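Long-range contacts in DNA-damage inducible protein DDI1-like protein (Leishmania major, PDB 5YQ8), which is a retropepsin-like aspartic protease of the DDI1 family, seen here as its protease domain, which probably cleaves peptide bonds as a two-chain assembly: residues Val17-Asp22 against Leu90-Asp95; Gly56-Cys61 against Ala79-Glu84; Lys2-Tyr7 against Leu121-Leu126; Thr11-Leu16 against Cys38-Leu43. All blocks are in the same frame, centred on the assembly; numbering follows the deposited sequence.

The centre of contact 1 lies about 3 Å from that of the chain, and the contact is buried in the middle of the fold: strand 15-21 pairs with strand 90-92 through regular backbone bonds beside the presumed active-site Asp22. Contact 4, also largely buried, shares strand 15-21 with it but joins a hairpin turn to a helix end, by sulphur and methyl packing plus one hydrogen bond from a side-chain amide. Contact 2 is partly buried, and isoleucine packing accompanies a single short backbone bond. Contact 3 is a surface contact, where waters and a carboxylate do much of the joining; its Tyr7 and Leu126 reach contact 1 through Phe20 and Lys18.

Contact 1 (Val17-Asp22 against Leu90-Asp95); sequences VKAFVD and LIIGLD
Phe20 is bonded through both its backbone N and its backbone O to the strand that carries Leu90 and Ile92. Its N donates to Leu90 O at 2.7 Å, and its O accepts Ile92 N at 2.6 Å, almost straight off the carbonyl (C=O...N 166°). One step on, Asp22 N reaches Ile92 O at 3.0 Å with a nearly linear N-H...O of 175°. This ladder is parallel, with Phe20 beside Ile91 and Val21 beside Ile92.

The tight side is the face bearing Ala19, Leu90 and Ile92. Ile92 has CG1 anti to the carbonyl carbon (chi1 -64°), and both CG1 and CD1 rest on the small Ala19 CB, the CD1 contact being 3.7 Å. Leu90 CD2 meets the same methyl at 4.0 Å, while Val8 and Leu97 pack on Ile92 from outside the two segments.

The other face is looser. Phe20 and partly exposed Ile91 lie side by side, pointing the same way, with Ile91 CG2 at the ring edge, 4.0 Å from Phe20 CD2. At the start of the pairing the strands are bridged by a water, which donates to Lys18 O and accepts from Leu90 N at 3.0 Å.

The bond to Ile92 O ties the backbone of Asp22, the probable catalytic aspartate, to the sheet. Its side chain lies at the subunit interface, OD1 close to Asp22 OD1 of the second subunit, as in the paired aspartates of retropepsins.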
loop_
_atom_site.group_PDB
_atom_site.type_symbol
_atom_site.label_atom_id
_atom_site.label_comp_id
_atom_site.label_asym_id
_atom_site.label_seq_id
_atom_site.Cartn_x
_atom_site.Cartn_y
_atom_site.Cartn_z
ATOM N N VAL A 17 -0.049 -18.952 -6.676
ATOM C CA VAL A 17 0.764 -17.751 -6.587
ATOM C C VAL A 17 0.370 -16.909 -5.393
ATOM O O VAL A 17 -0.829 -16.904 -5.005
ATOM C CB VAL A 17 0.681 -16.929 -7.888
ATOM C CG1 VAL A 17 1.473 -17.583 -9.033
ATOM C CG2 VAL A 17 -0.727 -16.808 -8.350
ATOM N N LYS A 18 1.352 -16.259 -4.767
ATOM C CA LYS A 18 1.064 -15.318 -3.733
ATOM C C LYS A 18 1.189 -13.871 -4.238
ATOM O O LYS A 18 2.062 -13.564 -5.043
ATOM C CB LYS A 18 1.937 -15.535 -2.509
ATOM C CG LYS A 18 3.374 -15.061 -2.569
ATOM C CD LYS A 18 3.903 -14.845 -1.168
ATOM C CE LYS A 18 5.384 -14.560 -1.240
ATOM N NZ LYS A 18 6.191 -15.672 -1.862
ATOM N N ALA A 19 0.276 -13.019 -3.778
ATOM C CA ALA A 19 0.088 -11.677 -4.323
ATOM C C ALA A 19 0.231 -10.654 -3.204
ATOM O O ALA A 19 -0.443 -10.755 -2.205
ATOM C CB ALA A 19 -1.301 -11.534 -4.970
ATOM N N PHE A 20 1.090 -9.676 -3.409
ATOM C CA PHE A 20 1.258 -8.527 -2.490
ATOM C C PHE A 20 0.177 -7.464 -2.645
ATOM O O PHE A 20 -0.094 -7.069 -3.764
ATOM C CB PHE A 20 2.582 -7.892 -2.784
ATOM C CG PHE A 20 2.989 -6.798 -1.824
ATOM C CD1 PHE A 20 3.312 -7.099 -0.518
ATOM C CD2 PHE A 20 3.125 -5.463 -2.263
ATOM C CE1 PHE A 20 3.776 -6.107 0.333
ATOM C CE2 PHE A 20 3.532 -4.478 -1.397
ATOM C CZ PHE A 20 3.839 -4.793 -0.087
ATOM N N VAL A 21 -0.419 -7.058 -1.534
ATOM C CA VAL A 21 -1.568 -6.148 -1.541
ATOM C C VAL A 21 -1.098 -4.754 -1.123
ATOM O O VAL A 21 -0.902 -4.512 0.085
ATOM C CB VAL A 21 -2.668 -6.612 -0.589
ATOM C CG1 VAL A 21 -3.786 -5.569 -0.503
ATOM C CG2 VAL A 21 -3.210 -8.006 -0.983
ATOM N N ASP A 22 -0.936 -3.868 -2.101
ATOM C CA ASP A 22 -0.198 -2.577 -1.960
ATOM C C ASP A 22 -1.083 -1.426 -2.295
ATOM O O ASP A 22 -1.282 -1.147 -3.448
ATOM C CB ASP A 22 0.996 -2.584 -2.920
ATOM C CG ASP A 22 1.977 -1.461 -2.702
ATOM O OD1 ASP A 22 1.691 -0.532 -1.923
ATOM O OD2 ASP A 22 3.048 -1.518 -3.379
ATOM N N LEU A 90 3.648 -11.085 -7.773
ATOM C CA LEU A 90 2.455 -10.422 -8.178
ATOM C C LEU A 90 2.126 -9.394 -7.137
ATOM O O LEU A 90 2.133 -9.694 -5.901
ATOM C CB LEU A 90 1.317 -11.454 -8.293
ATOM C CG LEU A 90 -0.015 -10.952 -8.800
ATOM C CD1 LEU A 90 0.104 -10.244 -10.137
ATOM C CD2 LEU A 90 -0.967 -12.125 -8.908
ATOM N N ILE A 91 1.827 -8.191 -7.633
ATOM C CA ILE A 91 1.397 -7.089 -6.854
ATOM C C ILE A 91 -0.056 -6.728 -7.247
ATOM O O ILE A 91 -0.342 -6.425 -8.450
ATOM C CB ILE A 91 2.328 -5.895 -7.064
ATOM C CG1 ILE A 91 3.765 -6.367 -6.837
ATOM C CG2 ILE A 91 1.976 -4.830 -6.073
ATOM C CD1 ILE A 91 4.838 -5.351 -7.065
ATOM N N ILE A 92 -0.953 -6.811 -6.251
ATOM C CA ILE A 92 -2.281 -6.288 -6.339
ATOM C C ILE A 92 -2.222 -4.782 -6.029
ATOM O O ILE A 92 -2.043 -4.386 -4.891
ATOM C CB ILE A 92 -3.188 -7.008 -5.381
ATOM C CG1 ILE A 92 -3.280 -8.466 -5.782
ATOM C CG2 ILE A 92 -4.606 -6.418 -5.427
ATOM C CD1 ILE A 92 -4.219 -9.250 -4.908
ATOM N N GLY A 93 -2.334 -3.935 -7.041
ATOM C CA GLY A 93 -2.319 -2.482 -6.803
ATOM C C GLY A 93 -3.696 -1.896 -6.551
ATOM O O GLY A 93 -4.747 -2.572 -6.554
ATOM N N LEU A 94 -3.684 -0.592 -6.386
ATOM C CA LEU A 94 -4.889 0.205 -6.221
ATOM C C LEU A 94 -5.844 0.175 -7.434
ATOM O O LEU A 94 -7.009 0.314 -7.270
ATOM C CB LEU A 94 -4.454 1.639 -5.885
ATOM C CG LEU A 94 -5.446 2.518 -5.119
ATOM C CD1 LEU A 94 -5.899 1.793 -3.868
ATOM C CD2 LEU A 94 -4.829 3.862 -4.823
ATOM N N ASP A 95 -5.382 -0.027 -8.646
ATOM C CA ASP A 95 -6.299 -0.285 -9.748
ATOM C C ASP A 95 -7.270 -1.462 -9.514
ATOM O O ASP A 95 -8.499 -1.337 -9.686
ATOM C CB ASP A 95 -5.504 -0.537 -11.043
ATOM C CG ASP A 95 -4.138 -1.246 -10.803
ATOM O OD1 ASP A 95 -3.638 -1.283 -9.615
ATOM O OD2 ASP A 95 -3.544 -1.689 -11.821
HETATM O O HOH W 1 4.192 -11.227 -4.859
#

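Contact 2 (Gly56-Cys61 against Ala79-Glu84); sequences GRQEIC and AFYVIE
Ile60 sits between Tyr81 and Ile83, each touched by a different branch. Its CG1 lies between the backbone N and the carbonyl carbon (chi1 75°), and the chain continues to CD1, which reaches Tyr81 CD1 at 3.5 Å in an oblique approach to the ring. The other branch, CG2, presses on Ile83 CD1 at 3.5 Å, tighter than usual for two methyl carbons, and also lies against Ile83 CG1.

Ile83 CD1 is thereby held from two directions, for Gln58 CG meets it at 3.8 Å, the two side chains crossing at about a right angle. Farther along the loop, Cys61 CB approaches Val82 CG1 at 4.1 Å and extends the apolar patch on the side away from Tyr81.

Polar groups border this patch. Cys61 N donates to Val82 O with a bent N-H...O angle of 140°; the length, 2.5 Å, is unusually short and its exact value doubtful. The next backbone link, between Val82 and Gly62, takes the pairing into strand 62-71. Cys61 SG lies 3.8 Å from Glu84 N. Gln58 is extended, and its NE2 stands 4.1 Å from Tyr81 CD2. Its OE1 turns back to Gly54 N in a weak hydrogen bond within the loop.

The touching parts run 85° apart, consistent with a loop rising off the sheet rather than adding a strand to it. With Gln58 about 11 Å from Asp22 between side chains, the loop leading into strand 62-71 probably corresponds to the flap that closes over the cleft in retropepsin-like proteases.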
loop_
_atom_site.group_PDB
_atom_site.type_symbol
_atom_site.label_atom_id
_atom_site.label_comp_id
_atom_site.label_asym_id
_atom_site.label_seq_id
_atom_site.Cartn_x
_atom_site.Cartn_y
_atom_site.Cartn_z
ATOM N N GLY A 56 9.519 4.813 -10.415
ATOM C CA GLY A 56 10.800 4.243 -10.655
ATOM C C GLY A 56 11.137 4.165 -12.118
ATOM O O GLY A 56 10.337 4.447 -13.014
ATOM N N ARG A 57 12.369 3.749 -12.334
ATOM C CA ARG A 57 12.806 3.250 -13.622
ATOM C C ARG A 57 12.010 1.959 -13.905
ATOM O O ARG A 57 12.377 0.872 -13.429
ATOM C CB ARG A 57 14.295 3.001 -13.550
ATOM C CG ARG A 57 14.912 2.182 -14.658
ATOM C CD ARG A 57 16.256 1.715 -14.154
ATOM N NE ARG A 57 16.081 0.896 -12.966
ATOM C CZ ARG A 57 15.869 -0.412 -12.963
ATOM N NH1 ARG A 57 15.827 -1.093 -14.109
ATOM N NH2 ARG A 57 15.731 -1.049 -11.803
ATOM N N GLN A 58 10.924 2.115 -14.665
ATOM C CA GLN A 58 9.928 1.076 -14.937
ATOM C C GLN A 58 10.051 0.711 -16.416
ATOM O O GLN A 58 9.888 1.586 -17.286
ATOM C CB GLN A 58 8.534 1.631 -14.648
ATOM C CG GLN A 58 7.411 0.675 -15.043
ATOM C CD GLN A 58 6.012 1.177 -14.732
ATOM O OE1 GLN A 58 5.813 2.056 -13.875
ATOM N NE2 GLN A 58 5.010 0.589 -15.435
ATOM N N GLU A 59 10.362 -0.548 -16.709
ATOM C CA GLU A 59 10.511 -1.011 -18.126
ATOM C C GLU A 59 9.798 -2.379 -18.264
ATOM O O GLU A 59 10.242 -3.425 -17.771
ATOM C CB GLU A 59 11.985 -1.044 -18.583
ATOM C CG GLU A 59 12.719 0.293 -18.370
ATOM C CD GLU A 59 14.197 0.177 -18.642
ATOM O OE1 GLU A 59 14.899 1.222 -18.593
ATOM O OE2 GLU A 59 14.620 -0.976 -18.915
ATOM N N ILE A 60 8.649 -2.344 -18.898
ATOM C CA ILE A 60 7.776 -3.475 -18.844
ATOM C C ILE A 60 8.047 -4.381 -20.057
ATOM O O ILE A 60 8.510 -3.923 -21.112
ATOM C CB ILE A 60 6.302 -3.017 -18.786
ATOM C CG1 ILE A 60 5.844 -2.522 -20.153
ATOM C CG2 ILE A 60 6.109 -1.907 -17.734
ATOM C CD1 ILE A 60 4.438 -2.014 -20.162
ATOM N N CYS A 61 7.744 -5.663 -19.896
ATOM C CA CYS A 61 7.666 -6.610 -20.989
ATOM C C CYS A 61 6.344 -6.528 -21.703
ATOM O O CYS A 61 6.226 -7.113 -22.729
ATOM C CB CYS A 61 7.777 -8.053 -20.496
ATOM S SG CYS A 61 9.342 -8.525 -19.825
ATOM N N ALA A 79 -5.910 -7.243 -14.817
ATOM C CA ALA A 79 -5.030 -6.646 -15.846
ATOM C C ALA A 79 -3.819 -6.122 -15.107
ATOM O O ALA A 79 -3.954 -5.494 -14.013
ATOM C CB ALA A 79 -5.677 -5.504 -16.559
ATOM N N PHE A 80 -2.650 -6.441 -15.662
ATOM C CA PHE A 80 -1.414 -5.992 -15.085
ATOM C C PHE A 80 -0.263 -5.933 -16.055
ATOM O O PHE A 80 -0.344 -6.498 -17.130
ATOM C CB PHE A 80 -1.031 -6.893 -13.949
ATOM C CG PHE A 80 -1.195 -8.316 -14.243
ATOM C CD1 PHE A 80 -0.370 -8.935 -15.122
ATOM C CD2 PHE A 80 -2.209 -9.007 -13.642
ATOM C CE1 PHE A 80 -0.569 -10.251 -15.391
ATOM C CE2 PHE A 80 -2.446 -10.277 -13.915
ATOM C CZ PHE A 80 -1.616 -10.912 -14.786
ATOM N N TYR A 81 0.753 -5.165 -15.709
ATOM C CA TYR A 81 1.967 -5.115 -16.493
ATOM C C TYR A 81 2.837 -6.300 -16.180
ATOM O O TYR A 81 2.760 -6.871 -15.130
ATOM C CB TYR A 81 2.711 -3.821 -16.207
ATOM C CG TYR A 81 1.962 -2.596 -16.628
ATOM C CD1 TYR A 81 1.681 -2.364 -17.981
ATOM C CD2 TYR A 81 1.559 -1.643 -15.717
ATOM C CE1 TYR A 81 1.020 -1.239 -18.413
ATOM C CE2 TYR A 81 0.940 -0.472 -16.163
ATOM C CZ TYR A 81 0.648 -0.301 -17.518
ATOM O OH TYR A 81 -0.024 0.769 -18.058
ATOM N N VAL A 82 3.690 -6.658 -17.122
ATOM C CA VAL A 82 4.644 -7.723 -16.928
ATOM C C VAL A 82 6.039 -7.114 -17.025
ATOM O O VAL A 82 6.329 -6.410 -18.016
ATOM C CB VAL A 82 4.452 -8.890 -17.920
ATOM C CG1 VAL A 82 5.512 -9.930 -17.700
ATOM C CG2 VAL A 82 3.079 -9.548 -17.736
ATOM N N ILE A 83 6.856 -7.356 -15.993
ATOM C CA ILE A 83 8.187 -6.794 -15.888
ATOM C C ILE A 83 9.177 -7.889 -15.490
ATOM O O ILE A 83 8.946 -8.582 -14.507
ATOM C CB ILE A 83 8.177 -5.635 -14.862
ATOM C CG1 ILE A 83 7.283 -4.496 -15.360
ATOM C CG2 ILE A 83 9.586 -5.128 -14.631
ATOM C CD1 ILE A 83 7.460 -3.121 -14.744
ATOM N N GLU A 84 10.290 -8.021 -16.210
ATOM C CA GLU A 84 11.129 -9.230 -16.098
ATOM C C GLU A 84 11.636 -9.567 -14.667
ATOM O O GLU A 84 11.243 -10.608 -14.098
ATOM C CB GLU A 84 12.306 -9.231 -17.113
ATOM C CG GLU A 84 13.221 -10.477 -16.943
ATOM C CD GLU A 84 14.532 -10.380 -17.698
ATOM O OE1 GLU A 84 14.810 -11.232 -18.591
ATOM O OE2 GLU A 84 15.315 -9.455 -17.347
#

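Contact 3 (Lys2-Tyr7 against Leu121-Leu126); sequences KVTMLY and LPENDL
Tyr7 and Leu126 make the main apolar contact, crossing at about a right angle. Leu126 CD2 approaches the ring obliquely, 3.6 Å from Tyr7 CD1, and Leu126 CD1 also touches that atom; CD2 further meets Tyr7 CB. Leu121 CD1 approaches that same CB at 3.8 Å.

One direct backbone bond joins the segments: Leu121 N donates to Tyr7 O at 2.9 Å, with an N-H...O angle of 170°.

Water makes further links. One molecule donates to Met5 O and to Leu121 O (2.9 Å) and accepts from Tyr7 N, filling a three-way junction. A second accepts a hydrogen bond from Met5 N at 2.8 Å and donates to Glu123 OE2.

The carboxylate forms the outer, polar part. Glu123 slides past Thr4 in the opposite direction, and a bend at chi2 (44°) turns CD back. OE2 lies 3.1 Å from Thr4 OG1; a hydrogen bond there is possible but not settled, since the hydroxyl proton has another acceptor within reach.

Outside the segments, Lys18 NZ binds Leu126 O, tying the C-terminal part of this construct to strand 15-21. The chemistry thus implies a water-mediated surface junction between the chain's two end regions, with the Tyr7-leucine cluster as its apolar part.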
loop_
_atom_site.group_PDB
_atom_site.type_symbol
_atom_site.label_atom_id
_atom_site.label_comp_id
_atom_site.label_asym_id
_atom_site.label_seq_id
_atom_site.Cartn_x
_atom_site.Cartn_y
_atom_site.Cartn_z
ATOM N N LYS A 2 8.681 -5.440 13.520
ATOM C CA LYS A 2 8.393 -5.096 12.135
ATOM C C LYS A 2 7.219 -5.971 11.690
ATOM O O LYS A 2 7.314 -7.217 11.734
ATOM C CB LYS A 2 9.619 -5.269 11.211
ATOM C CG LYS A 2 10.935 -4.801 11.802
ATOM C CD LYS A 2 11.887 -4.338 10.701
ATOM C CE LYS A 2 12.197 -5.483 9.744
ATOM N NZ LYS A 2 13.222 -4.996 8.792
ATOM N N VAL A 3 6.097 -5.320 11.319
ATOM C CA VAL A 3 4.882 -6.078 10.974
ATOM C C VAL A 3 5.094 -6.921 9.725
ATOM O O VAL A 3 5.891 -6.598 8.903
ATOM C CB VAL A 3 3.593 -5.230 10.826
ATOM C CG1 VAL A 3 3.214 -4.538 12.135
ATOM C CG2 VAL A 3 3.702 -4.211 9.699
ATOM N N THR A 4 4.348 -8.014 9.634
ATOM C CA THR A 4 4.210 -8.774 8.397
ATOM C C THR A 4 3.569 -7.937 7.264
ATOM O O THR A 4 2.579 -7.302 7.432
ATOM C CB THR A 4 3.348 -10.009 8.660
ATOM O OG1 THR A 4 3.997 -10.780 9.673
ATOM C CG2 THR A 4 3.157 -10.878 7.378
ATOM N N MET A 5 4.121 -7.995 6.087
ATOM C CA MET A 5 3.485 -7.269 4.935
ATOM C C MET A 5 2.342 -8.098 4.449
ATOM O O MET A 5 2.303 -9.258 4.782
ATOM C CB MET A 5 4.482 -7.026 3.790
ATOM C CG MET A 5 5.789 -6.429 4.231
ATOM S SD MET A 5 5.762 -4.669 4.605
ATOM C CE MET A 5 5.491 -4.714 6.325
ATOM N N LEU A 6 1.424 -7.537 3.670
ATOM C CA LEU A 6 0.145 -8.210 3.311
ATOM C C LEU A 6 0.300 -8.993 2.013
ATOM O O LEU A 6 0.543 -8.406 0.972
ATOM C CB LEU A 6 -1.014 -7.212 3.118
ATOM C CG LEU A 6 -1.288 -6.288 4.288
ATOM C CD1 LEU A 6 -2.559 -5.435 4.051
ATOM C CD2 LEU A 6 -1.410 -7.120 5.598
ATOM N N TYR A 7 0.171 -10.315 2.108
ATOM C CA TYR A 7 0.066 -11.201 0.944
ATOM C C TYR A 7 -1.178 -12.073 1.029
ATOM O O TYR A 7 -1.567 -12.472 2.080
ATOM C CB TYR A 7 1.288 -12.086 0.824
ATOM C CG TYR A 7 2.545 -11.349 0.461
ATOM C CD1 TYR A 7 3.296 -10.628 1.426
ATOM C CD2 TYR A 7 3.059 -11.447 -0.822
ATOM C CE1 TYR A 7 4.435 -9.959 1.057
ATOM C CE2 TYR A 7 4.235 -10.801 -1.175
ATOM C CZ TYR A 7 4.890 -10.051 -0.262
ATOM O OH TYR A 7 6.014 -9.490 -0.692
ATOM N N LEU A 121 -1.637 -14.034 4.581
ATOM C CA LEU A 121 -0.762 -15.096 4.914
ATOM C C LEU A 121 0.038 -14.732 6.151
ATOM O O LEU A 121 0.457 -13.565 6.300
ATOM C CB LEU A 121 0.208 -15.395 3.780
ATOM C CG LEU A 121 -0.362 -15.881 2.455
ATOM C CD1 LEU A 121 0.713 -15.759 1.416
ATOM C CD2 LEU A 121 -0.826 -17.322 2.550
ATOM N N PRO A 122 0.284 -15.737 7.025
ATOM C CA PRO A 122 1.118 -15.507 8.196
ATOM C C PRO A 122 2.546 -15.330 7.812
ATOM O O PRO A 122 2.927 -15.729 6.755
ATOM C CB PRO A 122 0.922 -16.767 9.019
ATOM C CG PRO A 122 0.372 -17.735 8.091
ATOM C CD PRO A 122 -0.445 -17.003 7.135
ATOM N N GLU A 123 3.327 -14.704 8.670
ATOM C CA GLU A 123 4.740 -14.401 8.348
ATOM C C GLU A 123 5.473 -15.654 7.989
ATOM O O GLU A 123 6.325 -15.632 7.088
ATOM C CB GLU A 123 5.470 -13.757 9.557
ATOM C CG GLU A 123 6.920 -13.242 9.324
ATOM C CD GLU A 123 7.103 -12.459 8.020
ATOM O OE1 GLU A 123 7.926 -12.902 7.155
ATOM O OE2 GLU A 123 6.420 -11.422 7.826
ATOM N N ASN A 124 5.208 -16.756 8.702
ATOM C CA ASN A 124 5.988 -17.963 8.409
ATOM C C ASN A 124 5.569 -18.639 7.099
ATOM O O ASN A 124 6.264 -19.566 6.692
ATOM C CB ASN A 124 5.982 -18.965 9.580
ATOM C CG ASN A 124 6.731 -18.439 10.826
ATOM O OD1 ASN A 124 7.831 -17.907 10.721
ATOM N ND2 ASN A 124 6.138 -18.583 11.984
ATOM N N ASP A 125 4.480 -18.173 6.440
ATOM C CA ASP A 125 4.111 -18.672 5.092
ATOM C C ASP A 125 4.803 -17.979 3.904
ATOM O O ASP A 125 4.877 -18.600 2.880
ATOM C CB ASP A 125 2.597 -18.629 4.823
ATOM C CG ASP A 125 1.865 -19.845 5.325
ATOM O OD1 ASP A 125 2.460 -20.835 5.673
ATOM O OD2 ASP A 125 0.633 -19.817 5.461
ATOM N N LEU A 126 5.332 -16.753 4.044
ATOM C CA LEU A 126 5.781 -15.950 2.916
ATOM C C LEU A 126 6.966 -16.577 2.106
ATOM O O LEU A 126 6.807 -16.831 0.920
ATOM C CB LEU A 126 6.023 -14.487 3.331
ATOM C CG LEU A 126 4.833 -13.713 3.960
ATOM C CD1 LEU A 126 5.130 -12.215 4.132
ATOM C CD2 LEU A 126 3.533 -13.787 3.196
HETATM O O HOH W 2 0.820 -11.213 4.725
HETATM O O HOH W 3 6.631 -9.189 5.800
#

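Contact 4 (Thr11-Leu16 against Cys38-Leu43)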
loop_
_atom_site.group_PDB
_atom_site.type_symbol
_atom_site.label_atom_id
_atom_site.label_comp_id
_atom_site.label_asym_id
_atom_site.label_seq_id
_atom_site.Cartn_x
_atom_site.Cartn_y
_atom_site.Cartn_z
ATOM N N THR A 11 -4.702 -18.451 -7.461
ATOM C CA THR A 11 -4.247 -19.319 -8.563
ATOM C C THR A 11 -4.563 -18.672 -9.922
ATOM O O THR A 11 -5.635 -18.152 -10.120
ATOM C CB THR A 11 -4.927 -20.727 -8.514
ATOM O OG1 THR A 11 -6.355 -20.612 -8.656
ATOM C CG2 THR A 11 -4.646 -21.416 -7.238
ATOM N N ILE A 12 -3.653 -18.790 -10.877
ATOM C CA ILE A 12 -3.862 -18.411 -12.249
ATOM C C ILE A 12 -3.553 -19.621 -13.104
ATOM O O ILE A 12 -2.393 -20.098 -13.111
ATOM C CB ILE A 12 -2.919 -17.282 -12.638
ATOM C CG1 ILE A 12 -3.107 -16.102 -11.661
ATOM C CG2 ILE A 12 -3.170 -16.843 -14.077
ATOM C CD1 ILE A 12 -2.367 -14.812 -11.961
ATOM N N ASN A 13 -4.553 -20.096 -13.842
ATOM C CA ASN A 13 -4.475 -21.330 -14.628
ATOM C C ASN A 13 -3.961 -22.446 -13.755
ATOM O O ASN A 13 -2.846 -22.935 -14.019
ATOM C CB ASN A 13 -3.517 -21.220 -15.796
ATOM C CG ASN A 13 -3.829 -20.094 -16.651
ATOM O OD1 ASN A 13 -4.941 -19.968 -17.152
ATOM N ND2 ASN A 13 -2.842 -19.290 -16.878
ATOM N N GLN A 14 -4.663 -22.761 -12.674
ATOM C CA GLN A 14 -4.324 -23.905 -11.807
ATOM C C GLN A 14 -3.051 -23.746 -10.939
ATOM O O GLN A 14 -2.856 -24.586 -10.071
ATOM C CB GLN A 14 -4.163 -25.204 -12.686
ATOM C CG GLN A 14 -5.316 -25.606 -13.574
ATOM C CD GLN A 14 -6.479 -26.068 -12.743
ATOM O OE1 GLN A 14 -6.317 -26.458 -11.584
ATOM N NE2 GLN A 14 -7.660 -25.961 -13.300
ATOM N N VAL A 15 -2.197 -22.748 -11.199
ATOM C CA VAL A 15 -0.900 -22.583 -10.617
ATOM C C VAL A 15 -0.986 -21.648 -9.424
ATOM O O VAL A 15 -1.537 -20.581 -9.477
ATOM C CB VAL A 15 0.079 -21.972 -11.629
ATOM C CG1 VAL A 15 1.490 -21.739 -10.984
ATOM C CG2 VAL A 15 0.171 -22.846 -12.873
ATOM N N LEU A 16 -0.385 -22.079 -8.349
ATOM C CA LEU A 16 -0.458 -21.324 -7.093
ATOM C C LEU A 16 0.485 -20.139 -7.027
ATOM O O LEU A 16 1.687 -20.305 -7.297
ATOM C CB LEU A 16 -0.202 -22.234 -5.915
ATOM C CG LEU A 16 -0.395 -21.665 -4.531
ATOM C CD1 LEU A 16 -1.783 -21.106 -4.420
ATOM C CD2 LEU A 16 -0.192 -22.740 -3.479
ATOM N N CYS A 38 2.806 -19.400 -15.232
ATOM C CA CYS A 38 1.375 -19.497 -15.362
ATOM C C CYS A 38 0.941 -19.618 -16.835
ATOM O O CYS A 38 -0.248 -19.668 -17.135
ATOM C CB CYS A 38 0.720 -18.237 -14.706
ATOM S SG CYS A 38 0.899 -18.201 -12.887
ATOM N N GLY A 39 1.893 -19.645 -17.759
ATOM C CA GLY A 39 1.578 -19.817 -19.166
ATOM C C GLY A 39 0.894 -18.594 -19.803
ATOM O O GLY A 39 0.040 -18.764 -20.632
ATOM N N LEU A 40 1.301 -17.385 -19.427
ATOM C CA LEU A 40 0.656 -16.133 -19.802
ATOM C C LEU A 40 1.438 -15.283 -20.788
ATOM O O LEU A 40 1.028 -14.163 -21.101
ATOM C CB LEU A 40 0.438 -15.287 -18.534
ATOM C CG LEU A 40 -0.351 -15.892 -17.396
ATOM C CD1 LEU A 40 -0.434 -14.905 -16.267
ATOM C CD2 LEU A 40 -1.745 -16.260 -17.906
ATOM N N MET A 41 2.541 -15.786 -21.320
ATOM C CA MET A 41 3.333 -15.008 -22.285
ATOM C C MET A 41 2.619 -14.791 -23.581
ATOM O O MET A 41 2.743 -13.713 -24.187
ATOM C CB MET A 41 4.645 -15.700 -22.566
ATOM C CG MET A 41 5.540 -15.753 -21.341
ATOM S SD MET A 41 6.197 -14.149 -21.036
ATOM C CE MET A 41 5.206 -13.499 -19.727
ATOM N N ARG A 42 1.856 -15.798 -24.018
ATOM C CA ARG A 42 1.090 -15.672 -25.243
ATOM C C ARG A 42 0.042 -14.522 -25.149
ATOM O O ARG A 42 -0.377 -13.966 -26.155
ATOM C CB ARG A 42 0.414 -16.998 -25.542
ATOM C CG ARG A 42 -0.105 -17.077 -26.947
ATOM C CD ARG A 42 -1.583 -16.846 -27.088
ATOM N NE ARG A 42 -2.431 -17.659 -26.223
ATOM C CZ ARG A 42 -3.735 -17.428 -26.096
ATOM N NH1 ARG A 42 -4.297 -16.403 -26.766
ATOM N NH2 ARG A 42 -4.489 -18.202 -25.287
ATOM N N LEU A 43 -0.411 -14.244 -23.935
ATOM C CA LEU A 43 -1.358 -13.163 -23.653
ATOM C C LEU A 43 -0.703 -11.793 -23.494
ATOM O O LEU A 43 -1.418 -10.792 -23.442
ATOM C CB LEU A 43 -2.148 -13.509 -22.377
ATOM C CG LEU A 43 -3.155 -14.660 -22.457
ATOM C CD1 LEU A 43 -3.921 -14.789 -21.148
ATOM C CD2 LEU A 43 -4.129 -14.384 -23.599
#
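Cys38 offers the central bump of this contact: its SG fits into the hollow between Ile12 and Val15, the two ends of a tight turn. With SG anti to its own carbonyl carbon (chi1 -69°), the sulphur comes 3.9 Å from Ile12 CB and 4.1 Å from Val15 CB, and it lies 3.8 Å from Ile12 O. Val17 CG1, two residues along the second strand from Val15, meets the same sulphur.

Leu40 supplies a second knob. The forked end of its side chain straddles Ile12 CG2, with CD1 at 4.0 Å and CD2 only slightly farther, and the two side chains cross at about a right angle. Met30 packs against both Ile12 and Leu40, so the packing continues to strand 29-31 of the sheet.

Over this apolar fit lies the amide of Asn13. ND2 donates to Cys38 O at 2.6 Å and stays in the carbonyl plane, although the N-H...O angle is only 132° and the acceptor lies 25° out of the amide plane. The same nitrogen passes 3.4 Å from Leu40 CD2, the two side chains crossing at a slant.

A type I' beta turn from Ile12 to Val15 shapes one backbone; on the other, Gly39, with positive phi, closes helix 32-37 in a Schellman motif. The contact is therefore a two-residue beta-hairpin turn packed on a helix C-terminus, joining strands 7-12 and 15-21 to the helix end within the retropepsin-like fold.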